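Local coordinates for nicotinate-nucleotide pyrophosphorylase (Ehrlichia chaffeensis, PDB 3L0G), which probably converts quinolinate and phosphoribosyl pyrophosphate into nicotinate mononucleotide with loss of carbon dioxide, a step of NAD biosynthesis, at residues Gly180-Ile188 / Leu205-Glu213; Leu224-Asn235 / Ile247-Ser257. All coordinates share one frame; numbering follows the deposited sequence.

Contact 1 of 2, residues Gly180-Ile188 / Leu205-Glu213; sequences GVLIKDNHI and LKNEYIAIE. With FMT (formic acid), chain J.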
ATOM      1  N   GLY C 180      -5.404  19.624   9.515  1.00 13.10           N
ATOM      2  CA  GLY C 180      -6.038  20.645  10.310  1.00 12.09           C
ATOM      3  C   GLY C 180      -5.351  20.793  11.656  1.00 11.31           C
ATOM      4  O   GLY C 180      -4.727  19.863  12.148  1.00 10.97           O
ATOM      5  N   VAL C 181      -5.491  21.973  12.238  1.00 10.33           N
ATOM      6  CA  VAL C 181      -4.963  22.278  13.561  1.00  9.04           C
ATOM      7  C   VAL C 181      -6.003  21.937  14.625  1.00  9.80           C
ATOM      8  O   VAL C 181      -7.198  22.295  14.516  1.00  9.49           O
ATOM      9  CB  VAL C 181      -4.554  23.753  13.675  1.00  8.88           C
ATOM     10  CG1 VAL C 181      -4.373  24.156  15.170  1.00  7.17           C
ATOM     11  CG2 VAL C 181      -3.271  23.999  12.840  1.00  7.98           C
ATOM     12  N   LEU C 182      -5.559  21.217  15.647  1.00  9.60           N
ATOM     13  CA  LEU C 182      -6.417  20.969  16.805  1.00  9.93           C
ATOM     14  C   LEU C 182      -5.489  20.886  17.991  1.00  8.86           C
ATOM     15  O   LEU C 182      -4.782  19.903  18.142  1.00  8.54           O
ATOM     16  CB  LEU C 182      -7.252  19.677  16.646  1.00  9.75           C
ATOM     17  CG  LEU C 182      -8.168  19.379  17.850  1.00 12.32           C
ATOM     18  CD1 LEU C 182      -9.148  20.530  18.089  1.00 10.97           C
ATOM     19  CD2 LEU C 182      -8.938  18.063  17.660  1.00 15.22           C
ATOM     20  N   ILE C 183      -5.485  21.960  18.785  1.00  8.71           N
ATOM     21  CA  ILE C 183      -4.641  22.096  19.946  1.00  7.94           C
ATOM     22  C   ILE C 183      -5.331  21.342  21.050  1.00  9.04           C
ATOM     23  O   ILE C 183      -6.505  21.581  21.333  1.00  8.78           O
ATOM     24  CB  ILE C 183      -4.479  23.588  20.344  1.00  7.73           C
ATOM     25  CG1 ILE C 183      -3.880  24.379  19.137  1.00  6.00           C
ATOM     26  CG2 ILE C 183      -3.650  23.724  21.625  1.00  8.27           C
ATOM     27  CD1 ILE C 183      -3.784  25.860  19.322  1.00  3.51           C
ATOM     28  N   LYS C 184      -4.590  20.432  21.669  1.00  9.85           N
ATOM     29  CA  LYS C 184      -5.143  19.441  22.572  1.00  9.92           C
ATOM     30  C   LYS C 184      -4.700  19.673  23.980  1.00  9.03           C
ATOM     31  O   LYS C 184      -3.752  20.432  24.215  1.00  9.54           O
ATOM     32  CB  LYS C 184      -4.763  18.043  22.067  1.00 11.05           C
ATOM     33  CG  LYS C 184      -5.567  17.691  20.824  1.00 13.21           C
ATOM     34  CD  LYS C 184      -5.396  16.257  20.365  1.00 16.71           C
ATOM     35  CE  LYS C 184      -6.255  15.947  19.151  1.00 17.20           C
ATOM     36  NZ  LYS C 184      -7.651  15.458  19.454  1.00 20.18           N
ATOM     37  N   ASP C 185      -5.385  19.025  24.926  1.00  8.58           N
ATOM     38  CA  ASP C 185      -4.977  19.011  26.334  1.00  8.89           C
ATOM     39  C   ASP C 185      -3.465  18.846  26.483  1.00  8.38           C
ATOM     40  O   ASP C 185      -2.810  19.573  27.236  1.00  8.78           O
ATOM     41  CB  ASP C 185      -5.737  17.927  27.147  1.00  8.82           C
ATOM     42  CG  ASP C 185      -5.535  16.494  26.619  1.00 11.17           C
ATOM     43  OD1 ASP C 185      -4.835  16.245  25.588  1.00 10.70           O
ATOM     44  OD2 ASP C 185      -6.058  15.575  27.292  1.00 15.24           O
ATOM     45  N   ASN C 186      -2.898  17.920  25.730  1.00  8.75           N
ATOM     46  CA  ASN C 186      -1.466  17.605  25.879  1.00  8.99           C
ATOM     47  C   ASN C 186      -0.495  18.642  25.283  1.00  8.69           C
ATOM     48  O   ASN C 186       0.658  18.720  25.695  1.00  8.87           O
ATOM     49  CB  ASN C 186      -1.189  16.206  25.373  1.00  8.29           C
ATOM     50  CG  ASN C 186      -1.678  15.134  26.347  1.00  9.55           C
ATOM     51  OD1 ASN C 186      -1.907  13.980  25.952  1.00 10.33           O
ATOM     52  ND2 ASN C 186      -1.830  15.507  27.634  1.00  5.53           N
ATOM     53  N   HIS C 187      -0.965  19.447  24.334  1.00  9.15           N
ATOM     54  CA  HIS C 187      -0.172  20.590  23.863  1.00  9.57           C
ATOM     55  C   HIS C 187      -0.090  21.649  24.945  1.00 10.04           C
ATOM     56  O   HIS C 187       0.981  22.191  25.213  1.00 10.46           O
ATOM     57  CB  HIS C 187      -0.771  21.186  22.608  1.00  8.15           C
ATOM     58  CG  HIS C 187      -0.729  20.263  21.447  1.00  9.70           C
ATOM     59  ND1 HIS C 187      -1.862  19.679  20.916  1.00  9.13           N
ATOM     60  CD2 HIS C 187       0.318  19.796  20.721  1.00  8.24           C
ATOM     61  CE1 HIS C 187      -1.509  18.887  19.922  1.00  7.62           C
ATOM     62  NE2 HIS C 187      -0.198  18.952  19.772  1.00  6.30           N
ATOM     63  N   ILE C 188      -1.226  21.908  25.574  1.00 10.99           N
ATOM     64  CA  ILE C 188      -1.358  22.959  26.558  1.00 11.92           C
ATOM     65  C   ILE C 188      -0.474  22.563  27.734  1.00 12.50           C
ATOM     66  O   ILE C 188       0.248  23.399  28.269  1.00 12.52           O
ATOM     67  CB  ILE C 188      -2.825  23.102  27.022  1.00 12.10           C
ATOM     68  CG1 ILE C 188      -3.719  23.563  25.872  1.00 13.55           C
ATOM     69  CG2 ILE C 188      -2.950  24.032  28.214  1.00 11.01           C
ATOM     70  CD1 ILE C 188      -5.231  23.519  26.177  1.00 10.50           C
ATOM     71  N   LEU C 205       2.072  29.314  11.488  1.00 20.50           N
ATOM     72  CA  LEU C 205       1.119  29.038  10.422  1.00 20.68           C
ATOM     73  C   LEU C 205       0.185  30.227  10.318  1.00 21.65           C
ATOM     74  O   LEU C 205      -0.784  30.336  11.073  1.00 22.43           O
ATOM     75  CB  LEU C 205       0.309  27.787  10.742  1.00 20.19           C
ATOM     76  CG  LEU C 205       1.088  26.477  10.907  1.00 20.57           C
ATOM     77  CD1 LEU C 205       0.194  25.339  11.470  1.00 20.97           C
ATOM     78  CD2 LEU C 205       1.708  26.069   9.561  1.00 19.08           C
ATOM     79  N   LYS C 206       0.473  31.122   9.391  1.00 21.96           N
ATOM     80  CA  LYS C 206      -0.282  32.361   9.260  1.00 22.44           C
ATOM     81  C   LYS C 206      -1.681  32.062   8.703  1.00 22.16           C
ATOM     82  O   LYS C 206      -1.843  31.259   7.798  1.00 21.63           O
ATOM     83  CB  LYS C 206       0.480  33.358   8.353  1.00 22.31           C
ATOM     84  N   ASN C 207      -2.696  32.700   9.266  1.00 22.59           N
ATOM     85  CA  ASN C 207      -4.077  32.460   8.818  1.00 22.99           C
ATOM     86  C   ASN C 207      -4.494  30.967   8.746  1.00 22.28           C
ATOM     87  O   ASN C 207      -5.212  30.574   7.821  1.00 23.08           O
ATOM     88  CB  ASN C 207      -4.317  33.130   7.456  1.00 23.33           C
ATOM     89  N   GLU C 208      -4.015  30.143   9.688  1.00 21.28           N
ATOM     90  CA  GLU C 208      -4.547  28.772   9.865  1.00 20.25           C
ATOM     91  C   GLU C 208      -5.781  28.841  10.741  1.00 17.92           C
ATOM     92  O   GLU C 208      -5.802  29.572  11.730  1.00 17.63           O
ATOM     93  CB  GLU C 208      -3.561  27.812  10.543  1.00 20.66           C
ATOM     94  CG  GLU C 208      -2.723  26.937   9.591  1.00 24.18           C
ATOM     95  CD  GLU C 208      -3.501  25.918   8.799  1.00 27.13           C
ATOM     96  OE1 GLU C 208      -4.518  25.390   9.312  1.00 30.62           O
ATOM     97  OE2 GLU C 208      -3.073  25.632   7.654  1.00 30.84           O
ATOM     98  N   TYR C 209      -6.795  28.072  10.367  1.00 15.63           N
ATOM     99  CA  TYR C 209      -7.987  27.918  11.169  1.00 14.32           C
ATOM    100  C   TYR C 209      -7.572  27.237  12.472  1.00 13.59           C
ATOM    101  O   TYR C 209      -6.886  26.196  12.435  1.00 13.40           O
ATOM    102  CB  TYR C 209      -8.976  27.041  10.409  1.00 14.12           C
ATOM    103  CG  TYR C 209     -10.335  26.889  11.015  1.00 13.02           C
ATOM    104  CD1 TYR C 209     -11.424  27.606  10.517  1.00 13.77           C
ATOM    105  CD2 TYR C 209     -10.558  25.968  12.021  1.00 12.89           C
ATOM    106  CE1 TYR C 209     -12.679  27.433  11.050  1.00 13.53           C
ATOM    107  CE2 TYR C 209     -11.797  25.783  12.549  1.00 12.65           C
ATOM    108  CZ  TYR C 209     -12.857  26.519  12.071  1.00 13.31           C
ATOM    109  OH  TYR C 209     -14.093  26.312  12.600  1.00 12.81           O
ATOM    110  N   ILE C 210      -7.973  27.785  13.613  1.00 11.99           N
ATOM    111  CA  ILE C 210      -7.494  27.218  14.886  1.00 11.64           C
ATOM    112  C   ILE C 210      -8.623  26.665  15.694  1.00 11.39           C
ATOM    113  O   ILE C 210      -9.505  27.423  16.070  1.00 10.52           O
ATOM    114  CB  ILE C 210      -6.747  28.253  15.748  1.00 11.22           C
ATOM    115  CG1 ILE C 210      -5.598  28.884  14.947  1.00 11.30           C
ATOM    116  CG2 ILE C 210      -6.242  27.593  17.016  1.00 10.89           C
ATOM    117  CD1 ILE C 210      -4.630  29.730  15.783  1.00 11.92           C
ATOM    118  N   ALA C 211      -8.577  25.347  15.950  1.00 11.34           N
ATOM    119  CA  ALA C 211      -9.434  24.665  16.944  1.00 11.57           C
ATOM    120  C   ALA C 211      -8.649  24.305  18.193  1.00 11.76           C
ATOM    121  O   ALA C 211      -7.487  23.932  18.100  1.00 11.49           O
ATOM    122  CB  ALA C 211     -10.032  23.396  16.367  1.00 11.85           C
ATOM    123  N   ILE C 212      -9.292  24.383  19.369  1.00 11.78           N
ATOM    124  CA  ILE C 212      -8.627  24.042  20.628  1.00 11.75           C
ATOM    125  C   ILE C 212      -9.559  23.289  21.577  1.00 12.21           C
ATOM    126  O   ILE C 212     -10.730  23.636  21.711  1.00 12.45           O
ATOM    127  CB  ILE C 212      -8.047  25.294  21.299  1.00 12.03           C
ATOM    128  CG1 ILE C 212      -7.292  24.937  22.606  1.00 11.38           C
ATOM    129  CG2 ILE C 212      -9.147  26.326  21.542  1.00 11.27           C
ATOM    130  CD1 ILE C 212      -6.400  26.113  23.183  1.00  9.89           C
ATOM    131  N   GLU C 213      -9.065  22.235  22.213  1.00 12.23           N
ATOM    132  CA  GLU C 213      -9.893  21.542  23.198  1.00 13.51           C
ATOM    133  C   GLU C 213      -9.750  22.079  24.624  1.00 12.85           C
ATOM    134  O   GLU C 213      -8.644  22.315  25.145  1.00 13.88           O
ATOM    135  CB  GLU C 213      -9.767  20.024  23.138  1.00 13.81           C
ATOM    136  CG  GLU C 213      -8.427  19.464  23.046  1.00 17.71           C
ATOM    137  CD  GLU C 213      -8.406  17.941  23.288  1.00 19.43           C
ATOM    138  OE1 GLU C 213      -7.662  17.503  24.212  1.00 16.04           O
ATOM    139  OE2 GLU C 213      -9.146  17.214  22.558  1.00 20.74           O
TER
HETATM  140  C   FMT J 301      -9.210  14.701  15.926  1.00 12.40           C
HETATM  141  O1  FMT J 301      -9.271  15.227  14.807  1.00 12.07           O
HETATM  142  O2  FMT J 301      -8.172  14.665  16.599  1.00 12.46           O
HETATM  143  O   HOH W   1      -6.369  24.242  10.668  1.00 11.04           O
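Glu213 reaches across to the start of the helix that opens at Asp185. Its CG sits between backbone N and carbonyl carbon (chi1 46°) and the rest of the chain runs extended, so the side chain crosses Lys184 obliquely, with Glu213 CG 3.3 Å from Lys184 CA. Glu213 OE1 takes the Asp185 N-H at 2.8 Å on its anti side, 22° out of the carboxylate plane. The Asp185 carboxylate stands close by, its plane turned 75° from that of Glu213, while Glu213 OE2 and Lys184 NZ form a long salt bridge of 3.9 Å. Behind this polar end the strands run parallel: Ile183 N donates to Ala211 O, and Glu213 N to Ile183 O. On one face Leu182 CD1 presses tightly on Ala211 CB at 3.5 Å; on the other, Ile183 lies obliquely over Ile210 and Ile212, with Ile188 CD1 crossing the end of Ile212. A water ties Val181 N to Glu208 OE1 and Tyr209 O. Lys184 bends at its last torsion, and NZ donates to a formate that Arg174 and Arg151 also hold; a small anion gripped by three basic side chains is consistent with an anion-binding pocket.

Contact 2 of 2, residues Leu224-Asn235 / Ile247-Ser257; sequences LSNNVDMILLDN and IVNGKSVLEVS. With EDO (1,2-ethanediol), chain I.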
ATOM      1  N   LEU C 224     -11.371  31.994  23.871  1.00 10.77           N
ATOM      2  CA  LEU C 224     -12.175  33.069  23.299  1.00 11.39           C
ATOM      3  C   LEU C 224     -11.398  34.377  23.253  1.00 11.38           C
ATOM      4  O   LEU C 224     -11.476  35.105  22.277  1.00 10.08           O
ATOM      5  CB  LEU C 224     -13.443  33.301  24.125  1.00 11.94           C
ATOM      6  CG  LEU C 224     -14.752  32.597  23.773  1.00 15.10           C
ATOM      7  CD1 LEU C 224     -15.818  33.129  24.762  1.00 15.87           C
ATOM      8  CD2 LEU C 224     -15.210  32.811  22.309  1.00 12.51           C
ATOM      9  N   SER C 225     -10.655  34.667  24.317  1.00 12.52           N
ATOM     10  CA  SER C 225      -9.850  35.896  24.397  1.00 13.08           C
ATOM     11  C   SER C 225      -8.821  35.935  23.296  1.00 13.18           C
ATOM     12  O   SER C 225      -8.468  37.021  22.802  1.00 12.64           O
ATOM     13  CB  SER C 225      -9.144  35.995  25.750  1.00 13.36           C
ATOM     14  OG  SER C 225     -10.120  36.204  26.764  1.00 14.61           O
ATOM     15  N   ASN C 226      -8.348  34.739  22.921  1.00 12.67           N
ATOM     16  CA  ASN C 226      -7.372  34.584  21.842  1.00 12.44           C
ATOM     17  C   ASN C 226      -8.013  34.490  20.449  1.00 12.07           C
ATOM     18  O   ASN C 226      -7.314  34.262  19.478  1.00 11.92           O
ATOM     19  CB  ASN C 226      -6.476  33.368  22.087  1.00 12.66           C
ATOM     20  CG  ASN C 226      -5.432  33.621  23.139  1.00 13.66           C
ATOM     21  OD1 ASN C 226      -5.729  33.630  24.334  1.00 19.44           O
ATOM     22  ND2 ASN C 226      -4.221  33.858  22.714  1.00 10.16           N
ATOM     23  N   ASN C 227      -9.331  34.685  20.359  1.00 11.62           N
ATOM     24  CA  ASN C 227     -10.053  34.698  19.095  1.00 11.12           C
ATOM     25  C   ASN C 227      -9.917  33.415  18.246  1.00 10.65           C
ATOM     26  O   ASN C 227      -9.747  33.501  17.037  1.00 10.25           O
ATOM     27  CB  ASN C 227      -9.641  35.934  18.270  1.00 11.42           C
ATOM     28  CG  ASN C 227      -9.930  37.237  18.982  1.00 12.22           C
ATOM     29  OD1 ASN C 227     -11.014  37.435  19.514  1.00 14.22           O
ATOM     30  ND2 ASN C 227      -8.952  38.139  18.992  1.00 10.99           N
ATOM     31  N   VAL C 228      -9.986  32.232  18.871  1.00  9.77           N
ATOM     32  CA  VAL C 228      -9.914  30.977  18.121  1.00  9.52           C
ATOM     33  C   VAL C 228     -11.142  30.795  17.243  1.00  9.45           C
ATOM     34  O   VAL C 228     -12.163  31.418  17.447  1.00  8.00           O
ATOM     35  CB  VAL C 228      -9.723  29.734  19.032  1.00  9.52           C
ATOM     36  CG1 VAL C 228      -8.379  29.797  19.696  1.00 10.30           C
ATOM     37  CG2 VAL C 228     -10.827  29.616  20.039  1.00  8.63           C
ATOM     38  N   ASP C 229     -11.023  29.937  16.247  1.00  9.55           N
ATOM     39  CA  ASP C 229     -12.124  29.751  15.305  1.00  9.75           C
ATOM     40  C   ASP C 229     -13.093  28.711  15.847  1.00  9.27           C
ATOM     41  O   ASP C 229     -14.285  28.760  15.561  1.00  9.40           O
ATOM     42  CB  ASP C 229     -11.564  29.351  13.930  1.00  9.83           C
ATOM     43  CG  ASP C 229     -10.638  30.411  13.358  1.00 10.87           C
ATOM     44  OD1 ASP C 229     -11.168  31.433  12.873  1.00 12.55           O
ATOM     45  OD2 ASP C 229      -9.408  30.232  13.405  1.00  7.35           O
ATOM     46  N   MET C 230     -12.589  27.808  16.681  1.00  9.45           N
ATOM     47  CA  MET C 230     -13.346  26.633  17.091  1.00  9.59           C
ATOM     48  C   MET C 230     -12.870  26.153  18.438  1.00  9.26           C
ATOM     49  O   MET C 230     -11.670  26.064  18.696  1.00  8.63           O
ATOM     50  CB  MET C 230     -13.180  25.516  16.052  1.00  9.95           C
ATOM     51  CG  MET C 230     -13.761  24.134  16.432  1.00 12.38           C
ATOM     52  SD  MET C 230     -13.711  23.037  14.991  1.00 17.46           S
ATOM     53  CE  MET C 230     -13.151  21.482  15.757  1.00 15.25           C
ATOM     54  N   ILE C 231     -13.839  25.874  19.295  1.00  9.67           N
ATOM     55  CA  ILE C 231     -13.596  25.411  20.657  1.00 10.40           C
ATOM     56  C   ILE C 231     -14.299  24.066  20.842  1.00 10.28           C
ATOM     57  O   ILE C 231     -15.481  23.917  20.564  1.00 10.76           O
ATOM     58  CB  ILE C 231     -14.102  26.427  21.690  1.00 10.16           C
ATOM     59  CG1 ILE C 231     -13.250  27.689  21.663  1.00 11.25           C
ATOM     60  CG2 ILE C 231     -14.059  25.823  23.091  1.00 10.47           C
ATOM     61  CD1 ILE C 231     -13.813  28.825  22.556  1.00 12.41           C
ATOM     62  N   LEU C 232     -13.543  23.088  21.298  1.00 11.35           N
ATOM     63  CA  LEU C 232     -14.043  21.764  21.579  1.00 12.06           C
ATOM     64  C   LEU C 232     -14.251  21.636  23.087  1.00 11.81           C
ATOM     65  O   LEU C 232     -13.372  21.997  23.877  1.00 11.81           O
ATOM     66  CB  LEU C 232     -13.021  20.746  21.077  1.00 12.92           C
ATOM     67  CG  LEU C 232     -13.415  19.285  20.986  1.00 15.91           C
ATOM     68  CD1 LEU C 232     -12.713  18.626  19.787  1.00 20.48           C
ATOM     69  CD2 LEU C 232     -13.059  18.562  22.309  1.00 20.42           C
ATOM     70  N   LEU C 233     -15.423  21.159  23.482  1.00 11.57           N
ATOM     71  CA  LEU C 233     -15.740  20.950  24.897  1.00 12.13           C
ATOM     72  C   LEU C 233     -15.551  19.446  25.215  1.00 13.46           C
ATOM     73  O   LEU C 233     -16.299  18.595  24.716  1.00 12.57           O
ATOM     74  CB  LEU C 233     -17.155  21.440  25.195  1.00 11.83           C
ATOM     75  CG  LEU C 233     -17.507  22.887  24.769  1.00 11.64           C
ATOM     76  CD1 LEU C 233     -19.009  23.204  24.967  1.00 10.61           C
ATOM     77  CD2 LEU C 233     -16.667  23.926  25.531  1.00 10.62           C
ATOM     78  N   ASP C 234     -14.510  19.125  25.985  1.00 14.43           N
ATOM     79  CA  ASP C 234     -14.103  17.719  26.205  1.00 17.48           C
ATOM     80  C   ASP C 234     -14.619  17.257  27.575  1.00 18.01           C
ATOM     81  O   ASP C 234     -14.222  17.786  28.596  1.00 18.26           O
ATOM     82  CB  ASP C 234     -12.577  17.588  26.111  1.00 18.03           C
ATOM     83  CG  ASP C 234     -12.088  16.127  26.047  1.00 24.13           C
ATOM     84  OD1 ASP C 234     -12.693  15.299  25.308  1.00 29.77           O
ATOM     85  OD2 ASP C 234     -11.062  15.814  26.717  1.00 29.33           O
ATOM     86  N   ASN C 235     -15.538  16.303  27.578  1.00 19.85           N
ATOM     87  CA  ASN C 235     -16.113  15.755  28.822  1.00 20.87           C
ATOM     88  C   ASN C 235     -16.631  16.758  29.806  1.00 20.15           C
ATOM     89  O   ASN C 235     -16.337  16.689  30.985  1.00 21.17           O
ATOM     90  CB  ASN C 235     -15.096  14.882  29.528  1.00 21.86           C
ATOM     91  CG  ASN C 235     -14.674  13.748  28.692  1.00 24.25           C
ATOM     92  OD1 ASN C 235     -15.507  12.977  28.203  1.00 30.37           O
ATOM     93  ND2 ASN C 235     -13.369  13.634  28.480  1.00 29.41           N
ATOM     94  N   ILE C 247     -21.361  32.016  27.019  1.00 14.11           N
ATOM     95  CA  ILE C 247     -20.142  32.834  27.046  0.50 13.93           C
ATOM     96  C   ILE C 247     -19.619  33.039  25.637  1.00 13.94           C
ATOM     97  O   ILE C 247     -19.176  34.098  25.284  1.00 13.68           O
ATOM     98  CB  ILE C 247     -18.999  32.169  27.870  0.50 13.85           C
ATOM     99  CG1 ILE C 247     -19.354  32.130  29.359  0.50 13.86           C
ATOM    100  CG2 ILE C 247     -17.686  32.935  27.678  0.50 13.02           C
ATOM    101  CD1 ILE C 247     -18.425  31.264  30.197  0.50 11.11           C
ATOM    102  N   VAL C 248     -19.655  31.973  24.837  1.00 14.58           N
ATOM    103  CA  VAL C 248     -19.122  32.052  23.464  1.00 14.42           C
ATOM    104  C   VAL C 248     -19.986  33.005  22.615  1.00 15.04           C
ATOM    105  O   VAL C 248     -19.467  33.763  21.794  1.00 14.21           O
ATOM    106  CB  VAL C 248     -19.021  30.656  22.790  1.00 14.74           C
ATOM    107  CG1 VAL C 248     -18.724  30.802  21.295  1.00 13.20           C
ATOM    108  CG2 VAL C 248     -17.957  29.768  23.492  1.00 12.84           C
ATOM    109  N   ASN C 249     -21.303  32.953  22.817  1.00 15.71           N
ATOM    110  CA  ASN C 249     -22.229  33.867  22.140  1.00 16.45           C
ATOM    111  C   ASN C 249     -22.030  33.870  20.605  1.00 16.53           C
ATOM    112  O   ASN C 249     -22.010  34.907  19.965  1.00 17.25           O
ATOM    113  CB  ASN C 249     -22.064  35.274  22.757  1.00 16.94           C
ATOM    114  CG  ASN C 249     -23.261  36.229  22.477  1.00 19.16           C
ATOM    115  OD1 ASN C 249     -23.096  37.450  22.572  1.00 21.25           O
ATOM    116  ND2 ASN C 249     -24.434  35.684  22.141  1.00 19.00           N
ATOM    117  N   GLY C 250     -21.871  32.694  20.018  1.00 16.32           N
ATOM    118  CA  GLY C 250     -21.675  32.566  18.578  1.00 16.59           C
ATOM    119  C   GLY C 250     -20.416  33.184  17.971  1.00 16.80           C
ATOM    120  O   GLY C 250     -20.351  33.328  16.757  1.00 16.90           O
ATOM    121  N   LYS C 251     -19.427  33.529  18.798  1.00 16.82           N
ATOM    122  CA  LYS C 251     -18.151  34.115  18.333  1.00 16.98           C
ATOM    123  C   LYS C 251     -17.116  33.056  17.957  1.00 16.42           C
ATOM    124  O   LYS C 251     -16.117  33.362  17.320  1.00 17.11           O
ATOM    125  CB  LYS C 251     -17.551  35.026  19.408  1.00 17.74           C
ATOM    126  CG  LYS C 251     -18.467  36.179  19.839  1.00 19.91           C
ATOM    127  CD  LYS C 251     -17.799  37.137  20.835  1.00 24.04           C
ATOM    128  CE  LYS C 251     -17.438  36.477  22.197  1.00 25.87           C
ATOM    129  NZ  LYS C 251     -16.025  36.849  22.588  1.00 26.54           N
ATOM    130  N   SER C 252     -17.341  31.812  18.373  1.00 14.89           N
ATOM    131  CA  SER C 252     -16.537  30.702  17.899  1.00 13.99           C
ATOM    132  C   SER C 252     -17.465  29.529  17.603  1.00 11.94           C
ATOM    133  O   SER C 252     -18.569  29.454  18.112  1.00 10.18           O
ATOM    134  CB  SER C 252     -15.431  30.375  18.934  1.00 14.50           C
ATOM    135  OG  SER C 252     -14.899  29.081  18.782  1.00 17.72           O
ATOM    136  N   VAL C 253     -17.024  28.644  16.716  1.00 10.78           N
ATOM    137  CA  VAL C 253     -17.698  27.383  16.516  1.00  9.82           C
ATOM    138  C   VAL C 253     -17.543  26.611  17.844  1.00  9.27           C
ATOM    139  O   VAL C 253     -16.524  26.746  18.515  1.00  8.86           O
ATOM    140  CB  VAL C 253     -17.097  26.622  15.296  1.00  9.94           C
ATOM    141  CG1 VAL C 253     -17.492  25.148  15.304  1.00  6.62           C
ATOM    142  CG2 VAL C 253     -17.525  27.332  13.947  1.00 10.00           C
ATOM    143  N   LEU C 254     -18.566  25.869  18.244  1.00  9.15           N
ATOM    144  CA  LEU C 254     -18.519  25.034  19.467  1.00  9.53           C
ATOM    145  C   LEU C 254     -18.864  23.616  19.142  1.00  9.03           C
ATOM    146  O   LEU C 254     -19.932  23.341  18.574  1.00  8.40           O
ATOM    147  CB  LEU C 254     -19.541  25.513  20.523  1.00 10.02           C
ATOM    148  CG  LEU C 254     -19.101  26.422  21.655  1.00 13.02           C
ATOM    149  CD1 LEU C 254     -20.287  26.730  22.594  1.00 13.06           C
ATOM    150  CD2 LEU C 254     -17.935  25.759  22.406  1.00 14.51           C
ATOM    151  N   GLU C 255     -18.003  22.706  19.581  1.00  8.92           N
ATOM    152  CA  GLU C 255     -18.175  21.288  19.333  1.00  9.65           C
ATOM    153  C   GLU C 255     -18.106  20.586  20.674  1.00 10.11           C
ATOM    154  O   GLU C 255     -17.235  20.918  21.471  1.00 11.02           O
ATOM    155  CB  GLU C 255     -17.038  20.796  18.448  1.00  9.64           C
ATOM    156  CG  GLU C 255     -16.985  19.323  18.258  1.00 11.07           C
ATOM    157  CD  GLU C 255     -16.108  18.935  17.074  1.00 15.93           C
ATOM    158  OE1 GLU C 255     -15.410  17.920  17.189  1.00 17.17           O
ATOM    159  OE2 GLU C 255     -16.118  19.650  16.047  1.00 18.14           O
ATOM    160  N   VAL C 256     -19.001  19.640  20.917  1.00 10.26           N
ATOM    161  CA  VAL C 256     -18.929  18.788  22.107  1.00 11.58           C
ATOM    162  C   VAL C 256     -18.326  17.481  21.641  1.00 13.17           C
ATOM    163  O   VAL C 256     -18.789  16.911  20.651  1.00 11.77           O
ATOM    164  CB  VAL C 256     -20.323  18.534  22.737  1.00 11.43           C
ATOM    165  CG1 VAL C 256     -20.251  17.475  23.870  1.00 11.48           C
ATOM    166  CG2 VAL C 256     -20.948  19.852  23.265  1.00  9.49           C
ATOM    167  N   SER C 257     -17.295  17.022  22.348  1.00 15.13           N
ATOM    168  CA  SER C 257     -16.625  15.777  22.026  1.00 17.70           C
ATOM    169  C   SER C 257     -16.714  14.828  23.200  1.00 19.85           C
ATOM    170  O   SER C 257     -16.561  15.230  24.358  1.00 20.06           O
ATOM    171  CB  SER C 257     -15.158  16.008  21.706  1.00 18.00           C
ATOM    172  OG  SER C 257     -14.679  14.988  20.822  1.00 20.30           O
TER
HETATM  173  C1  EDO I 300     -12.624  16.465  17.064  1.00 19.76           C
HETATM  174  O1  EDO I 300     -12.575  15.093  16.693  1.00 20.46           O
HETATM  175  C2  EDO I 300     -12.674  17.354  15.818  1.00 16.77           C
HETATM  176  O2  EDO I 300     -13.977  17.385  15.204  1.00 16.35           O
HETATM  177  O   HOH W   2     -13.269  33.412  18.756  1.00 22.82           O
HETATM  178  O   HOH W   3     -13.735  33.454  15.112  1.00 31.36           O
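Ser257 CB and Leu232 CD2 meet at 3.4 Å, a tight pair on the face that also carries Met230, Val253 and Glu255. There Met230 CG lies against Val253 CG1, and the methyl Met230 CE bends round to within 3.5 Å of Glu255 OE2. Glu255 stretches out with CG anti to its backbone N (chi1 172°), which brings Glu255 OE1 to the hydroxyl O2 of an ethanediol, probably from the crystallisation liquor, at a short 2.5 Å. Ser277 also bonds OE1, and Arg148 forms a salt bridge to OE2, so both carboxylate oxygens are held. On the other face Leu254 CD2 touches both Ile231 CG2 and Leu233 CG, the latter at 3.7 Å; Leu254 and Ile231 point the same way, whereas Leu233 slants across. Five backbone bonds set this parallel register, from Val253 N to Asp229 O through to Ser257 N to Leu233 O. Val253 O accepts twice, from Ile231 N and, on the opposite face of its plane, from Ser252 OG at 2.9 Å. Farther out, Leu224 CD2 packs on Val248 CG1 at 4.2 Å where the two helices end, and a type I' turn from Val248 to Lys251 leads into the second strand. The whole forms a beta-alpha-beta crossover: helix 238-248 links strands 230-234 and 253-257 and covers Leu233, Leu254 and Val256, with helix 217-225 beside it and strand 210-214 on the far edge of 230-234.

In the fold
Contact 1 closes before contact 2 opens along the chain, and helix 217-225 bridges them by following strand 210-214. They lie about 12 Å apart, centre to centre, in one parallel sheet, in which strands 181-183, 210-214, 230-234 and 253-257 are successive neighbours, all within the C-terminal domain. The seam between the contacts is the pairing of 210-214 with 230-234, where Ile212 O meets Leu232 N at 2.9 Å; beside it Asp229 OD2 adds a side-chain link to Ile210 N at 2.8 Å, both probable hydrogen bonds. Strand 181-183 is the outermost strand of the sheet within this chain, and a second subunit packs against Val181 and His187; contact 2 lies farther in. Together they build much of the alpha/beta barrel characteristic of this enzyme family.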